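PDB 3RHF: putative polyphosphate kinase 2 family protein from Arthrobacter aurescens, which probably acts as a polyphosphate kinase of the PPK2 family, moving phosphate between polyphosphate and nucleotides on a P-loop NTPase fold. Local coordinates for residues L57-L60 against Q61-F65; I167-F170 against E171-T175; T40-K43 against A44-K47; K190-Q193 against K194-I198. All coordinates share one frame; numbering follows the deposited sequence.

Contact 1. Residues L57-L60 against Q61-F65; sequences LAEL and QEKLF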
ATOM      1  N   LEU A  57      -1.807   2.158  14.808  1.00 25.72           N
ATOM      2  CA  LEU A  57      -1.890   2.945  13.602  1.00 24.94           C
ATOM      3  C   LEU A  57      -3.061   2.459  12.726  1.00 24.91           C
ATOM      4  O   LEU A  57      -3.822   3.268  12.244  1.00 23.55           O
ATOM      5  CB  LEU A  57      -0.567   2.876  12.849  1.00 24.51           C
ATOM      6  CG  LEU A  57      -0.341   3.800  11.645  1.00 27.08           C
ATOM      7  CD1 LEU A  57      -0.407   5.236  12.064  1.00 29.21           C
ATOM      8  CD2 LEU A  57       1.040   3.572  10.911  1.00 27.15           C
ATOM      9  N   ALA A  58      -3.216   1.141  12.570  1.00 25.09           N
ATOM     10  CA  ALA A  58      -4.345   0.575  11.814  1.00 25.90           C
ATOM     11  C   ALA A  58      -5.689   1.074  12.389  1.00 25.97           C
ATOM     12  O   ALA A  58      -6.555   1.509  11.676  1.00 25.31           O
ATOM     13  CB  ALA A  58      -4.287  -0.946  11.793  1.00 25.47           C
ATOM     14  N   GLU A  59      -5.834   1.060  13.696  1.00 27.51           N
ATOM     15  CA  GLU A  59      -7.057   1.550  14.288  1.00 28.98           C
ATOM     16  C   GLU A  59      -7.208   3.033  14.023  1.00 27.23           C
ATOM     17  O   GLU A  59      -8.254   3.471  13.625  1.00 26.78           O
ATOM     18  CB  GLU A  59      -7.145   1.244  15.780  1.00 30.75           C
ATOM     19  CG  GLU A  59      -8.316   1.939  16.454  1.00 36.76           C
ATOM     20  CD  GLU A  59      -8.712   1.389  17.846  1.00 47.04           C
ATOM     21  OE1 GLU A  59      -7.935   0.631  18.487  1.00 54.26           O
ATOM     22  OE2 GLU A  59      -9.837   1.730  18.316  1.00 55.32           O
ATOM     23  N   LEU A  60      -6.181   3.822  14.242  1.00 26.33           N
ATOM     24  CA  LEU A  60      -6.376   5.256  14.170  1.00 26.35           C
ATOM     25  C   LEU A  60      -6.528   5.791  12.725  1.00 26.13           C
ATOM     26  O   LEU A  60      -7.179   6.782  12.499  1.00 26.21           O
ATOM     27  CB  LEU A  60      -5.256   5.970  14.874  1.00 26.92           C
ATOM     28  CG  LEU A  60      -5.289   6.109  16.384  1.00 27.51           C
ATOM     29  CD1 LEU A  60      -3.936   6.567  16.765  1.00 25.74           C
ATOM     30  CD2 LEU A  60      -6.338   7.099  16.789  1.00 26.57           C
ATOM     31  N   GLN A  61      -5.966   5.109  11.758  1.00 25.72           N
ATOM     32  CA  GLN A  61      -6.138   5.498  10.389  1.00 26.97           C
ATOM     33  C   GLN A  61      -7.549   5.129   9.950  1.00 27.09           C
ATOM     34  O   GLN A  61      -8.186   5.851   9.226  1.00 27.50           O
ATOM     35  CB  GLN A  61      -5.056   4.846   9.506  1.00 26.84           C
ATOM     36  CG  GLN A  61      -5.228   4.990   8.018  1.00 28.58           C
ATOM     37  CD  GLN A  61      -6.106   3.908   7.402  1.00 32.42           C
ATOM     38  OE1 GLN A  61      -5.828   2.707   7.530  1.00 32.82           O
ATOM     39  NE2 GLN A  61      -7.195   4.332   6.726  1.00 33.93           N
ATOM     40  N   GLU A  62      -8.028   3.993  10.404  1.00 28.16           N
ATOM     41  CA  GLU A  62      -9.332   3.538  10.032  1.00 28.93           C
ATOM     42  C   GLU A  62     -10.368   4.491  10.558  1.00 27.21           C
ATOM     43  O   GLU A  62     -11.325   4.743   9.874  1.00 26.64           O
ATOM     44  CB  GLU A  62      -9.601   2.141  10.529  1.00 30.55           C
ATOM     45  CG  GLU A  62     -10.985   1.649  10.114  1.00 38.24           C
ATOM     46  CD  GLU A  62     -11.235   0.124  10.326  1.00 48.64           C
ATOM     47  OE1 GLU A  62     -10.823  -0.669   9.421  1.00 55.10           O
ATOM     48  OE2 GLU A  62     -11.893  -0.262  11.344  1.00 53.28           O
ATOM     49  N   LYS A  63     -10.151   5.057  11.734  1.00 26.45           N
ATOM     50  CA  LYS A  63     -11.021   6.104  12.239  1.00 26.67           C
ATOM     51  C   LYS A  63     -10.954   7.381  11.451  1.00 25.81           C
ATOM     52  O   LYS A  63     -11.980   7.936  11.106  1.00 25.69           O
ATOM     53  CB  LYS A  63     -10.719   6.423  13.673  1.00 28.08           C
ATOM     54  CG  LYS A  63     -11.136   5.342  14.653  1.00 30.33           C
ATOM     55  CD  LYS A  63     -10.886   5.835  16.084  1.00 32.88           C
ATOM     56  CE  LYS A  63     -11.109   4.751  17.139  1.00 35.92           C
ATOM     57  NZ  LYS A  63     -10.668   5.199  18.489  1.00 38.43           N
ATOM     58  N   LEU A  64      -9.755   7.867  11.156  1.00 26.21           N
ATOM     59  CA  LEU A  64      -9.614   9.017  10.230  1.00 25.18           C
ATOM     60  C   LEU A  64     -10.478   8.828   9.000  1.00 23.88           C
ATOM     61  O   LEU A  64     -11.258   9.674   8.628  1.00 23.00           O
ATOM     62  CB  LEU A  64      -8.140   9.213   9.784  1.00 25.35           C
ATOM     63  CG  LEU A  64      -7.807  10.507   8.994  1.00 23.07           C
ATOM     64  CD1 LEU A  64      -7.964  11.699   9.866  1.00 22.48           C
ATOM     65  CD2 LEU A  64      -6.385  10.482   8.488  1.00 22.08           C
ATOM     66  N   PHE A  65     -10.320   7.682   8.367  1.00 24.62           N
ATOM     67  CA  PHE A  65     -11.086   7.331   7.172  1.00 24.51           C
ATOM     68  C   PHE A  65     -12.602   7.333   7.388  1.00 24.90           C
ATOM     69  O   PHE A  65     -13.336   7.883   6.621  1.00 23.54           O
ATOM     70  CB  PHE A  65     -10.653   5.959   6.706  1.00 25.00           C
ATOM     71  CG  PHE A  65     -11.172   5.596   5.361  1.00 24.70           C
ATOM     72  CD1 PHE A  65     -10.536   6.015   4.232  1.00 25.22           C
ATOM     73  CD2 PHE A  65     -12.319   4.887   5.236  1.00 25.02           C
ATOM     74  CE1 PHE A  65     -11.041   5.694   2.970  1.00 26.32           C
ATOM     75  CE2 PHE A  65     -12.821   4.566   3.983  1.00 28.04           C
ATOM     76  CZ  PHE A  65     -12.176   4.959   2.854  1.00 25.19           C
TER
HETATM   77  O   HOH W   1      -6.672   0.404   9.103  1.00 28.40           O
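Leu64 N points almost straight at Leu60 O (3.1 Å, N-H...O 174°), and the same i to i+4 bonding joins Gln61, Glu62 and Lys63 to Leu57, Ala58 and Glu59, which is the evidence for an unbroken alpha-helical turn. On its outer surface Glu59 and Lys63 run side by side in the same direction. CG of Glu59 stands opposite its own backbone N (chi1 171°), while Lys63 starts beside its N and stays extended. Glu59 OE2 therefore meets the end of the lysine, 3.5 Å from Lys63 CE and 3.6 Å from Lys63 NZ, a loose salt bridge. An alanine at Lys63 would remove the ammonium group and is likely to leave the Glu59 carboxylate without this mate. On another side of the helix, Gln61 bends at chi2 (-87°), and a water donates both to its OE1 (2.9 Å) and to Ala58 O (2.8 Å). Gln61 OE1 also accepts from Asp100 N, so this buried amide oxygen is satisfied twice. Glu62 packs on Trp208 of the second subunit. Inward, Leu57 lies against helices 88-98 and 250-266, and Gln61 and Leu64 rest on Val135 of strand 135-139.

Contact 2. Residues I167-F170 against E171-T175; sequences INDF and ESRLT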
ATOM      1  N   ILE A 167       6.563  27.447   0.083  1.00 29.20           N
ATOM      2  CA  ILE A 167       6.398  26.230   0.841  1.00 27.88           C
ATOM      3  C   ILE A 167       5.607  26.547   2.117  1.00 27.83           C
ATOM      4  O   ILE A 167       4.580  25.955   2.381  1.00 27.96           O
ATOM      5  CB  ILE A 167       7.793  25.580   1.125  1.00 27.68           C
ATOM      6  CG1 ILE A 167       8.344  24.920  -0.145  1.00 27.31           C
ATOM      7  CG2 ILE A 167       7.718  24.568   2.170  1.00 25.31           C
ATOM      8  CD1 ILE A 167       9.841  24.604  -0.112  1.00 24.03           C
ATOM      9  N   ASN A 168       6.047  27.525   2.884  1.00 28.37           N
ATOM     10  CA  ASN A 168       5.362  27.881   4.099  1.00 28.71           C
ATOM     11  C   ASN A 168       3.910  28.298   3.886  1.00 29.59           C
ATOM     12  O   ASN A 168       3.044  27.954   4.702  1.00 30.15           O
ATOM     13  CB  ASN A 168       6.130  28.974   4.813  1.00 29.27           C
ATOM     14  CG  ASN A 168       7.408  28.453   5.478  1.00 31.19           C
ATOM     15  OD1 ASN A 168       7.545  27.251   5.798  1.00 34.71           O
ATOM     16  ND2 ASN A 168       8.339  29.348   5.705  1.00 28.36           N
ATOM     17  N   ASP A 169       3.648  29.007   2.791  1.00 30.40           N
ATOM     18  CA  ASP A 169       2.301  29.454   2.434  1.00 31.56           C
ATOM     19  C   ASP A 169       1.444  28.279   2.050  1.00 29.31           C
ATOM     20  O   ASP A 169       0.313  28.165   2.519  1.00 28.82           O
ATOM     21  CB  ASP A 169       2.322  30.431   1.271  1.00 32.97           C
ATOM     22  CG  ASP A 169       0.895  30.831   0.813  1.00 40.65           C
ATOM     23  OD1 ASP A 169       0.226  31.657   1.509  1.00 50.74           O
ATOM     24  OD2 ASP A 169       0.416  30.329  -0.248  1.00 46.77           O
ATOM     25  N   PHE A 170       2.011  27.399   1.235  1.00 27.72           N
ATOM     26  CA  PHE A 170       1.438  26.098   0.916  1.00 26.69           C
ATOM     27  C   PHE A 170       1.121  25.255   2.120  1.00 26.69           C
ATOM     28  O   PHE A 170      -0.043  24.824   2.327  1.00 27.82           O
ATOM     29  CB  PHE A 170       2.422  25.366   0.088  1.00 26.64           C
ATOM     30  CG  PHE A 170       2.040  24.010  -0.272  1.00 27.02           C
ATOM     31  CD1 PHE A 170       0.880  23.762  -0.985  1.00 31.40           C
ATOM     32  CD2 PHE A 170       2.877  22.973  -0.002  1.00 29.36           C
ATOM     33  CE1 PHE A 170       0.548  22.474  -1.379  1.00 31.54           C
ATOM     34  CE2 PHE A 170       2.559  21.686  -0.419  1.00 31.51           C
ATOM     35  CZ  PHE A 170       1.387  21.442  -1.095  1.00 31.81           C
ATOM     36  N   GLU A 171       2.105  25.002   2.958  1.00 26.14           N
ATOM     37  CA  GLU A 171       1.801  24.196   4.155  1.00 25.62           C
ATOM     38  C   GLU A 171       0.716  24.875   5.021  1.00 26.69           C
ATOM     39  O   GLU A 171      -0.106  24.237   5.642  1.00 26.03           O
ATOM     40  CB  GLU A 171       3.081  23.937   4.930  1.00 24.56           C
ATOM     41  CG  GLU A 171       3.951  22.983   4.137  1.00 24.26           C
ATOM     42  CD  GLU A 171       5.350  22.748   4.726  1.00 26.50           C
ATOM     43  OE1 GLU A 171       5.653  23.304   5.829  1.00 20.18           O
ATOM     44  OE2 GLU A 171       6.115  21.975   4.055  1.00 26.31           O
ATOM     45  N   SER A 172       0.729  26.195   5.049  1.00 28.47           N
ATOM     46  CA  SER A 172      -0.257  26.930   5.797  1.00 30.43           C
ATOM     47  C   SER A 172      -1.670  26.765   5.173  1.00 30.14           C
ATOM     48  O   SER A 172      -2.667  26.669   5.878  1.00 30.63           O
ATOM     49  CB  SER A 172       0.172  28.400   5.892  1.00 31.64           C
ATOM     50  OG  SER A 172      -0.907  29.174   6.347  1.00 36.15           O
ATOM     51  N   ARG A 173      -1.753  26.687   3.855  1.00 30.15           N
ATOM     52  CA  ARG A 173      -3.048  26.493   3.222  1.00 29.65           C
ATOM     53  C   ARG A 173      -3.555  25.100   3.564  1.00 28.63           C
ATOM     54  O   ARG A 173      -4.737  24.919   3.905  1.00 27.59           O
ATOM     55  CB  ARG A 173      -2.965  26.728   1.715  1.00 29.54           C
ATOM     56  CG  ARG A 173      -3.219  28.199   1.302  1.00 33.71           C
ATOM     57  CD  ARG A 173      -2.285  28.757   0.164  1.00 35.69           C
ATOM     58  NE  ARG A 173      -2.161  27.779  -0.905  1.00 35.32           N
ATOM     59  CZ  ARG A 173      -1.076  27.534  -1.617  1.00 37.60           C
ATOM     60  NH1 ARG A 173       0.026  28.221  -1.435  1.00 36.77           N
ATOM     61  NH2 ARG A 173      -1.114  26.582  -2.546  1.00 41.43           N
ATOM     62  N   LEU A 174      -2.664  24.114   3.485  1.00 27.91           N
ATOM     63  CA  LEU A 174      -3.075  22.730   3.734  1.00 28.25           C
ATOM     64  C   LEU A 174      -3.575  22.520   5.153  1.00 28.33           C
ATOM     65  O   LEU A 174      -4.560  21.828   5.381  1.00 27.81           O
ATOM     66  CB  LEU A 174      -1.951  21.740   3.478  1.00 27.88           C
ATOM     67  CG  LEU A 174      -1.515  21.503   2.045  1.00 28.08           C
ATOM     68  CD1 LEU A 174      -0.492  20.360   2.130  1.00 28.46           C
ATOM     69  CD2 LEU A 174      -2.644  21.189   1.045  1.00 24.19           C
ATOM     70  N   THR A 175      -2.883  23.134   6.091  1.00 30.64           N
ATOM     71  CA  THR A 175      -3.225  23.046   7.505  1.00 31.58           C
ATOM     72  C   THR A 175      -4.588  23.683   7.770  1.00 32.58           C
ATOM     73  O   THR A 175      -5.397  23.142   8.446  1.00 32.74           O
ATOM     74  CB  THR A 175      -2.152  23.716   8.354  1.00 31.73           C
ATOM     75  OG1 THR A 175      -0.923  23.028   8.165  1.00 31.42           O
ATOM     76  CG2 THR A 175      -2.521  23.643   9.806  1.00 33.03           C
TER
HETATM   77  O   HOH W   2       5.646  25.576   7.120  1.00 27.69           O
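Glu171 OE1 is gripped by Lys183 in a salt bridge and by a water 2.6 Å away. That water also sits 2.9 Å from Asn168 OD1, linking residues three apart, although it has more acceptors in reach than protons to give. The second carboxylate oxygen, Glu171 OE2, accepts from Tyr143 OH and lies 3.6 Å from Ile167 CG2, the isoleucine and glutamate side chains lying side by side. With several polar groups on its two oxygens, this buried carboxylate is probably kept ionised by the neighbouring lysine.

The residues belong to helix 157-176, which leads into strand 179-187 of the central parallel sheet in a three-layer alpha/beta/alpha sandwich of P-loop NTPase type. Leu174 and Glu171 both touch Ile181 on that strand. Leu174 CD1 also lies over one face of the Phe170 ring in a CH-pi contact, 4.3 Å from the centroid and 26° off the normal. The ring reaches it because CG of Phe170 is turned opposite the backbone N (chi1 177°).

On the outer side, Arg173 bends at chi2 and chi3 and folds back along the helix. Its NH1 forms a salt bridge with Asp169 OD2, which approaches the guanidinium at its edge; the modelled 2.5 Å is very short and its exact value doubtful. The two planes are 41° apart. Phe170 CA lies over one guanidinium face, and Arg173 NH2 comes to the edge of the Phe170 ring, 3.8 Å from CD1, while making a second salt bridge with Glu126.

Contact 3. Residues T40-K43 against A44-K47; sequences TGVK and ADGK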
ATOM      1  N   THR A  40      14.162   4.727  25.760  1.00 30.40           N
ATOM      2  CA  THR A  40      15.059   4.177  26.737  1.00 31.64           C
ATOM      3  C   THR A  40      15.261   2.710  26.531  1.00 31.41           C
ATOM      4  O   THR A  40      15.958   2.123  27.300  1.00 33.38           O
ATOM      5  CB  THR A  40      14.530   4.357  28.171  1.00 32.75           C
ATOM      6  OG1 THR A  40      13.363   3.555  28.320  1.00 32.09           O
ATOM      7  CG2 THR A  40      14.219   5.844  28.497  1.00 31.14           C
ATOM      8  N   GLY A  41      14.613   2.089  25.559  1.00 30.06           N
ATOM      9  CA  GLY A  41      14.791   0.648  25.342  1.00 28.83           C
ATOM     10  C   GLY A  41      15.825   0.416  24.261  1.00 28.44           C
ATOM     11  O   GLY A  41      16.359   1.364  23.695  1.00 28.59           O
ATOM     12  N   VAL A  42      16.075  -0.838  23.921  1.00 28.44           N
ATOM     13  CA  VAL A  42      17.009  -1.167  22.840  1.00 28.71           C
ATOM     14  C   VAL A  42      16.259  -1.876  21.690  1.00 28.52           C
ATOM     15  O   VAL A  42      15.054  -1.991  21.719  1.00 27.27           O
ATOM     16  CB  VAL A  42      18.210  -1.975  23.393  1.00 29.88           C
ATOM     17  CG1 VAL A  42      18.878  -1.167  24.501  1.00 31.75           C
ATOM     18  CG2 VAL A  42      17.793  -3.320  23.991  1.00 28.98           C
ATOM     19  N   LYS A  43      16.990  -2.355  20.695  1.00 29.21           N
ATOM     20  CA  LYS A  43      16.411  -2.955  19.512  1.00 29.26           C
ATOM     21  C   LYS A  43      15.326  -3.997  19.781  1.00 28.92           C
ATOM     22  O   LYS A  43      14.258  -3.904  19.223  1.00 29.01           O
ATOM     23  CB  LYS A  43      17.526  -3.542  18.656  1.00 30.72           C
ATOM     24  CG  LYS A  43      17.084  -4.299  17.411  1.00 34.11           C
ATOM     25  CD  LYS A  43      18.254  -4.450  16.396  1.00 38.94           C
ATOM     26  CE  LYS A  43      18.331  -5.916  15.858  1.00 44.32           C
ATOM     27  NZ  LYS A  43      19.660  -6.390  15.276  1.00 46.84           N
ATOM     28  N   ALA A  44      15.573  -4.980  20.639  1.00 29.12           N
ATOM     29  CA  ALA A  44      14.563  -6.002  20.913  1.00 28.54           C
ATOM     30  C   ALA A  44      13.255  -5.373  21.391  1.00 28.39           C
ATOM     31  O   ALA A  44      12.176  -5.855  21.030  1.00 28.25           O
ATOM     32  CB  ALA A  44      15.053  -7.003  21.910  1.00 27.79           C
ATOM     33  N   ASP A  45      13.360  -4.312  22.199  1.00 28.18           N
ATOM     34  CA  ASP A  45      12.199  -3.606  22.747  1.00 28.35           C
ATOM     35  C   ASP A  45      11.469  -2.775  21.675  1.00 28.53           C
ATOM     36  O   ASP A  45      10.246  -2.575  21.699  1.00 26.69           O
ATOM     37  CB  ASP A  45      12.651  -2.616  23.837  1.00 29.54           C
ATOM     38  CG  ASP A  45      13.432  -3.269  24.986  1.00 29.18           C
ATOM     39  OD1 ASP A  45      12.953  -4.229  25.622  1.00 31.78           O
ATOM     40  OD2 ASP A  45      14.535  -2.786  25.265  1.00 31.25           O
ATOM     41  N   GLY A  46      12.277  -2.262  20.754  1.00 29.79           N
ATOM     42  CA  GLY A  46      11.812  -1.430  19.651  1.00 29.76           C
ATOM     43  C   GLY A  46      11.068  -2.288  18.642  1.00 29.78           C
ATOM     44  O   GLY A  46      10.056  -1.868  18.129  1.00 29.13           O
ATOM     45  N   LYS A  47      11.586  -3.478  18.344  1.00 29.98           N
ATOM     46  CA  LYS A  47      10.865  -4.385  17.470  1.00 30.27           C
ATOM     47  C   LYS A  47       9.546  -4.741  18.090  1.00 28.69           C
ATOM     48  O   LYS A  47       8.588  -4.883  17.402  1.00 29.95           O
ATOM     49  CB  LYS A  47      11.651  -5.651  17.152  1.00 30.90           C
ATOM     50  CG  LYS A  47      12.841  -5.355  16.261  1.00 35.43           C
ATOM     51  CD  LYS A  47      13.287  -6.613  15.423  1.00 42.76           C
ATOM     52  CE  LYS A  47      14.421  -6.291  14.314  1.00 46.45           C
ATOM     53  NZ  LYS A  47      14.487  -4.911  13.628  1.00 43.01           N
TER
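Asp45 reaches back to Val42, the N-cap of helix 43-69, and supplies one half of a capping box: the side chain of the third helical residue accepts from the N-cap amide, while valine has no side-chain acceptor for the reciprocal bond. Along the aspartate, CB lies 3.3 Å from Val42 O. CG, turned to the side of Asp45's own backbone N (chi1 -57°), comes next, 3.7 Å from Val42 N. At the tip OD2 accepts from that amide at 2.8 Å, nearly straight (171°), through the lone pair pointing away from the other oxygen. The same oxygen touches Gly41 CA at 3.4 Å and Val42 CG2 at 3.5 Å.

The backbone completes the start of the helix. Val42 O takes a bond from Gly46 N and a weak one from Asp45 N, and Lys47 N donates to Lys43 O. Since the N-terminal end of a helix carries the positive end of its dipole, the carboxylate probably gains some electrostatic support there too. Val7, Val10 and Tyr39 of the N-terminal region touch the Asp45 side chain. On the exposed flank Lys43 lies on Trp251 and its CE stands 4.2 Å from Lys47 CE, while Lys47 NZ donates a hydrogen bond to the OHB oxygen of a bound citrate.

Contact 4. Residues K190-Q193 against K194-I198; sequences KDEQ and KKRLI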
ATOM      1  N   LYS A 190      27.577  10.518   7.290  1.00 36.78           N
ATOM      2  CA  LYS A 190      28.320  10.230   6.027  1.00 37.44           C
ATOM      3  C   LYS A 190      28.966   8.832   6.029  1.00 36.72           C
ATOM      4  O   LYS A 190      28.971   8.159   5.007  1.00 35.98           O
ATOM      5  CB  LYS A 190      29.362  11.312   5.698  1.00 39.21           C
ATOM      6  CG  LYS A 190      29.847  11.314   4.207  1.00 39.48           C
ATOM      7  CD  LYS A 190      31.097  12.176   4.008  1.00 41.87           C
ATOM      8  CE  LYS A 190      31.485  12.344   2.509  1.00 43.11           C
ATOM      9  NZ  LYS A 190      32.613  13.323   2.213  1.00 41.12           N
ATOM     10  N   ASP A 191      29.427   8.347   7.173  1.00 37.18           N
ATOM     11  CA  ASP A 191      29.979   6.982   7.200  1.00 38.13           C
ATOM     12  C   ASP A 191      28.963   5.861   7.103  1.00 36.88           C
ATOM     13  O   ASP A 191      29.218   4.845   6.448  1.00 36.74           O
ATOM     14  CB  ASP A 191      30.806   6.766   8.461  1.00 40.29           C
ATOM     15  CG  ASP A 191      32.132   7.463   8.403  1.00 44.11           C
ATOM     16  OD1 ASP A 191      32.598   7.758   7.241  1.00 45.30           O
ATOM     17  OD2 ASP A 191      32.667   7.706   9.528  1.00 48.98           O
ATOM     18  N   GLU A 192      27.833   6.031   7.791  1.00 35.98           N
ATOM     19  CA  GLU A 192      26.694   5.114   7.646  1.00 35.04           C
ATOM     20  C   GLU A 192      26.278   4.940   6.179  1.00 33.56           C
ATOM     21  O   GLU A 192      25.992   3.819   5.758  1.00 32.38           O
ATOM     22  CB  GLU A 192      25.490   5.574   8.477  1.00 34.78           C
ATOM     23  CG  GLU A 192      24.390   4.523   8.640  1.00 36.05           C
ATOM     24  CD  GLU A 192      24.844   3.226   9.314  1.00 37.67           C
ATOM     25  OE1 GLU A 192      25.732   3.255  10.189  1.00 40.61           O
ATOM     26  OE2 GLU A 192      24.300   2.164   8.961  1.00 37.20           O
ATOM     27  N   GLN A 193      26.250   6.028   5.410  1.00 32.63           N
ATOM     28  CA  GLN A 193      25.919   5.900   3.998  1.00 32.07           C
ATOM     29  C   GLN A 193      26.937   4.988   3.287  1.00 32.56           C
ATOM     30  O   GLN A 193      26.569   4.100   2.504  1.00 32.29           O
ATOM     31  CB  GLN A 193      25.923   7.250   3.324  1.00 31.91           C
ATOM     32  CG  GLN A 193      24.936   7.386   2.279  1.00 32.53           C
ATOM     33  CD  GLN A 193      25.462   7.920   0.974  1.00 37.49           C
ATOM     34  OE1 GLN A 193      26.603   7.678   0.630  1.00 40.77           O
ATOM     35  NE2 GLN A 193      24.572   8.576   0.182  1.00 40.60           N
ATOM     36  N   LYS A 194      28.212   5.232   3.568  1.00 33.77           N
ATOM     37  CA  LYS A 194      29.300   4.430   3.015  1.00 35.01           C
ATOM     38  C   LYS A 194      29.121   2.964   3.395  1.00 33.85           C
ATOM     39  O   LYS A 194      29.182   2.091   2.543  1.00 32.95           O
ATOM     40  CB  LYS A 194      30.671   4.978   3.450  1.00 35.97           C
ATOM     41  CG  LYS A 194      31.827   4.047   3.159  1.00 39.75           C
ATOM     42  CD  LYS A 194      33.168   4.767   2.836  1.00 43.83           C
ATOM     43  CE  LYS A 194      33.795   5.518   4.007  1.00 46.77           C
ATOM     44  NZ  LYS A 194      35.168   6.055   3.612  1.00 48.35           N
ATOM     45  N   LYS A 195      28.863   2.713   4.670  1.00 34.02           N
ATOM     46  CA  LYS A 195      28.611   1.357   5.147  1.00 34.77           C
ATOM     47  C   LYS A 195      27.440   0.723   4.385  1.00 33.25           C
ATOM     48  O   LYS A 195      27.467  -0.446   4.032  1.00 33.64           O
ATOM     49  CB  LYS A 195      28.323   1.411   6.645  1.00 36.14           C
ATOM     50  CG  LYS A 195      28.466   0.078   7.399  1.00 41.87           C
ATOM     51  CD  LYS A 195      27.865   0.127   8.841  1.00 48.26           C
ATOM     52  CE  LYS A 195      27.368  -1.259   9.401  1.00 51.08           C
ATOM     53  NZ  LYS A 195      26.482  -1.069  10.639  1.00 52.16           N
ATOM     54  N   ARG A 196      26.412   1.513   4.104  1.00 32.10           N
ATOM     55  CA  ARG A 196      25.256   0.992   3.412  1.00 31.68           C
ATOM     56  C   ARG A 196      25.514   0.724   1.921  1.00 31.43           C
ATOM     57  O   ARG A 196      25.060  -0.304   1.416  1.00 30.41           O
ATOM     58  CB  ARG A 196      23.998   1.852   3.670  1.00 30.63           C
ATOM     59  CG  ARG A 196      23.539   1.699   5.101  1.00 30.55           C
ATOM     60  CD  ARG A 196      22.390   2.585   5.487  1.00 29.42           C
ATOM     61  NE  ARG A 196      22.154   2.557   6.936  1.00 30.62           N
ATOM     62  CZ  ARG A 196      21.085   3.078   7.538  1.00 29.19           C
ATOM     63  NH1 ARG A 196      20.116   3.652   6.838  1.00 32.25           N
ATOM     64  NH2 ARG A 196      20.993   3.078   8.833  1.00 27.38           N
ATOM     65  N   LEU A 197      26.222   1.612   1.225  1.00 31.93           N
ATOM     66  CA  LEU A 197      26.506   1.364  -0.196  1.00 32.62           C
ATOM     67  C   LEU A 197      27.412   0.152  -0.336  1.00 33.57           C
ATOM     68  O   LEU A 197      27.232  -0.676  -1.247  1.00 34.21           O
ATOM     69  CB  LEU A 197      27.141   2.562  -0.867  1.00 32.69           C
ATOM     70  CG  LEU A 197      26.260   3.785  -1.059  1.00 31.84           C
ATOM     71  CD1 LEU A 197      27.142   4.942  -1.448  1.00 31.33           C
ATOM     72  CD2 LEU A 197      25.182   3.541  -2.110  1.00 30.77           C
ATOM     73  N   ILE A 198      28.362   0.018   0.582  1.00 34.18           N
ATOM     74  CA  ILE A 198      29.230  -1.149   0.568  1.00 35.42           C
ATOM     75  C   ILE A 198      28.427  -2.420   0.754  1.00 34.93           C
ATOM     76  O   ILE A 198      28.648  -3.404   0.061  1.00 33.89           O
ATOM     77  CB  ILE A 198      30.308  -1.079   1.655  1.00 36.01           C
ATOM     78  CG1 ILE A 198      31.444  -0.162   1.228  1.00 37.47           C
ATOM     79  CG2 ILE A 198      30.890  -2.475   1.921  1.00 37.47           C
ATOM     80  CD1 ILE A 198      32.407   0.213   2.426  1.00 39.46           C
TER
HETATM   81  O   HOH W   3      24.591   1.052  11.665  1.00 41.45           O
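Glu192 leaves the helix with CG opposite its backbone N and then folds at chi2 (59°), while Arg196, one turn on, starts beside its own N and runs extended to NE; the two side chains thus converge. Glu192 OE2 accepts from Arg196 NE at 3.0 Å (N-H...O 152°) through its outward lone pair, and more weakly from Arg196 NH2 at 3.4 Å. The oxygen is close to the guanidinium plane, at its edge, but the carboxylate plane stands 79° to it, and both bonds go to OE2, not to a two-oxygen fork.

Arg196 NH1 donates to Thr85 O, in the P-loop, and NH2, besides its weak bond to Glu192, to Ala247 O after strand 242-246. A leucine at Arg196 would probably leave Glu192 without its main charged partner and those two carbonyls without their donor. Lys195 NZ joins indirectly, donating to a water (3.0 Å) that can give Glu192 OE1 at best a weak bond, since more acceptors compete for it than it has protons. On another face of the helix, Leu197 CD1 packs 3.5 Å from Gln193 OE1, whose polar partner is Arg218, and Leu197 touches Val286 of the second subunit.

With two basic residues near it the buried Glu192 carboxylate is likely to stay ionised, and together with the Thr85 and Ala247 carbonyls it probably limits the rotation of the arginine that links helix 190-202 to the P-loop.

Contacts 3 and 1 are two places on helix 43-69, the N-cap and a later turn, with centres about 25 Å apart. Contact 2 lies on another helix of the sandwich: its centre is about 36 Å from that of contact 3, and the two flank the chain's centre on opposite sides. Contacts 3 and 4 approach most closely, about 10 Å between nearest atoms. Lys47 bonds citrate, and the Arg196 side chain is about 6 Å from a citrate and a phosphate. These ions probably come from the crystallisation liquor, yet such ions often mark pockets, and Arg196 also bonds the P-loop carbonyl of Thr85, consistent with a phosphate-binding region. Contacts 1 and 4 each meet the second subunit.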